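Local atomic coordinates of NolR (Sinorhizobium fredii, PDB entry 4OMZ), a protein that binds DNA as a winged helix-turn-helix transcription factor of the ArsR family and regulates nodulation and symbiosis genes in rhizobia. Residues Phe22-Met26 with Ser89-Leu94. Numbering follows the deposited sequence.
Sequences FLSAM and SVMKIL
In the dimerisation layer of this ArsR-type winged helix-turn-helix protein, the first and last helices of the chain pack through Phe22 and Met26 of helix 10-26 and Ser89, Val90 and Ile93 of helix 88-101. The short segments run at 66° to each other, their axes 11.3 Å apart, a separation wide enough for long side chains to fill the space between the backbones. Phe22 reaches across with its CG anti to the backbone N (chi1 161°), which sends the far end of the ring to the other helix. Ile93 CG1 meets that ring at its edge, near the ring plane, 3.5 Å from Phe22 CZ. Ser89 CB approaches the same carbon obliquely. One turn on, Met26 crosses Ile93 at a slant, and the bend at chi3 (74°) turns its methyl in beside the sulfur, against the branch point of Ile93. Met26 SD is 3.7 Å from Ile93 CB, and Met26 CE lies against Ile93 CG2. The same methyl also touches Val90 CG1 at 4.0 Å. Ile93 is thus shared, its CG1 arm given to the phenyl ring and its CB and CG2 to the thioether. With only an alanine here in place of Phe22, Ile93 CG1 and Ser89 CB would probably lose the ring they pack on, leaving a gap between the two helices. Leu32 and Leu35 of helix 29-40 pack on Met26, whereas Tyr101 and Ala96 of the second subunit pack on Phe22 and Ile93 respectively. Such pairing of the terminal helices, completed by the partner chain, is characteristic of the ArsR-family dimer interface.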
loop_
_atom_site.group_PDB
_atom_site.type_symbol
_atom_site.label_atom_id
_atom_site.label_comp_id
_atom_site.label_asym_id
_atom_site.label_seq_id
_atom_site.Cartn_x
_atom_site.Cartn_y
_atom_site.Cartn_z
ATOM N N PHE A 22 4.718 -0.271 -6.288
ATOM C CA PHE A 22 4.750 0.980 -5.532
ATOM C C PHE A 22 4.165 0.828 -4.113
ATOM O O PHE A 22 4.812 1.170 -3.097
ATOM C CB PHE A 22 3.993 2.042 -6.322
ATOM C CG PHE A 22 3.547 3.216 -5.509
ATOM C CD1 PHE A 22 4.464 4.072 -4.925
ATOM C CD2 PHE A 22 2.193 3.469 -5.339
ATOM C CE1 PHE A 22 4.037 5.161 -4.186
ATOM C CE2 PHE A 22 1.761 4.556 -4.600
ATOM C CZ PHE A 22 2.684 5.403 -4.022
ATOM N N LEU A 23 2.948 0.292 -4.039
ATOM C CA LEU A 23 2.280 0.111 -2.751
ATOM C C LEU A 23 3.097 -0.799 -1.847
ATOM O O LEU A 23 3.142 -0.614 -0.632
ATOM C CB LEU A 23 0.889 -0.486 -2.927
ATOM C CG LEU A 23 -0.187 0.406 -3.521
ATOM C CD1 LEU A 23 -1.486 -0.370 -3.617
ATOM C CD2 LEU A 23 -0.335 1.638 -2.660
ATOM N N SER A 24 3.747 -1.782 -2.460
ATOM C CA SER A 24 4.588 -2.712 -1.729
ATOM C C SER A 24 5.737 -1.953 -1.103
ATOM O O SER A 24 6.138 -2.253 0.021
ATOM C CB SER A 24 5.117 -3.812 -2.645
ATOM O OG SER A 24 4.083 -4.722 -2.976
ATOM N N ALA A 25 6.274 -0.978 -1.836
ATOM C CA ALA A 25 7.310 -0.124 -1.260
ATOM C C ALA A 25 6.766 0.629 -0.057
ATOM O O ALA A 25 7.492 0.867 0.908
ATOM C CB ALA A 25 7.849 0.849 -2.280
ATOM N N MET A 26 5.497 1.020 -0.106
ATOM C CA MET A 26 4.948 1.752 1.039
ATOM C C MET A 26 4.314 0.885 2.133
ATOM O O MET A 26 4.180 1.335 3.269
ATOM C CB MET A 26 3.914 2.770 0.569
ATOM C CG MET A 26 4.506 3.917 -0.213
ATOM S SD MET A 26 3.298 5.219 -0.466
ATOM C CE MET A 26 3.240 5.937 1.181
ATOM N N SER A 89 3.503 10.690 -5.629
ATOM C CA SER A 89 2.836 9.428 -5.310
ATOM C C SER A 89 2.743 9.186 -3.801
ATOM O O SER A 89 1.653 8.935 -3.258
ATOM C CB SER A 89 3.579 8.263 -5.958
ATOM O OG SER A 89 3.545 8.354 -7.367
ATOM N N VAL A 90 3.894 9.259 -3.137
ATOM C CA VAL A 90 3.961 9.057 -1.696
ATOM C C VAL A 90 3.051 10.055 -1.001
ATOM O O VAL A 90 2.307 9.698 -0.094
ATOM C CB VAL A 90 5.407 9.201 -1.152
ATOM C CG1 VAL A 90 5.402 9.252 0.370
ATOM C CG2 VAL A 90 6.267 8.047 -1.632
ATOM N N MET A 91 3.079 11.302 -1.452
ATOM C CA MET A 91 2.250 12.318 -0.826
ATOM C C MET A 91 0.762 12.043 -1.013
ATOM O O MET A 91 -0.030 12.284 -0.102
ATOM C CB MET A 91 2.612 13.705 -1.358
ATOM C CG MET A 91 3.763 14.332 -0.592
ATOM S SD MET A 91 4.575 15.681 -1.458
ATOM C CE MET A 91 6.276 15.311 -1.049
ATOM N N LYS A 92 0.378 11.523 -2.172
ATOM C CA LYS A 92 -1.027 11.201 -2.394
ATOM C C LYS A 92 -1.472 10.045 -1.503
ATOM O O LYS A 92 -2.568 10.078 -0.933
ATOM C CB LYS A 92 -1.287 10.876 -3.863
ATOM C CG LYS A 92 -1.434 12.121 -4.725
ATOM C CD LYS A 92 -1.296 11.818 -6.206
ATOM C CE LYS A 92 -1.629 13.042 -7.030
ATOM N NZ LYS A 92 -3.026 12.995 -7.527
ATOM N N ILE A 93 -0.624 9.029 -1.365
ATOM C CA ILE A 93 -0.990 7.903 -0.508
ATOM C C ILE A 93 -1.047 8.337 0.957
ATOM O O ILE A 93 -1.976 7.971 1.673
ATOM C CB ILE A 93 -0.025 6.719 -0.670
ATOM C CG1 ILE A 93 -0.123 6.164 -2.093
ATOM C CG2 ILE A 93 -0.355 5.621 0.330
ATOM C CD1 ILE A 93 -1.517 5.740 -2.485
ATOM N N LEU A 94 -0.074 9.135 1.392
ATOM C CA LEU A 94 -0.079 9.658 2.758
ATOM C C LEU A 94 -1.317 10.512 2.984
ATOM O O LEU A 94 -1.847 10.547 4.084
ATOM C CB LEU A 94 1.182 10.479 3.063
ATOM C CG LEU A 94 2.543 9.797 3.253
ATOM C CD1 LEU A 94 3.575 10.825 3.695
ATOM C CD2 LEU A 94 2.464 8.681 4.267
#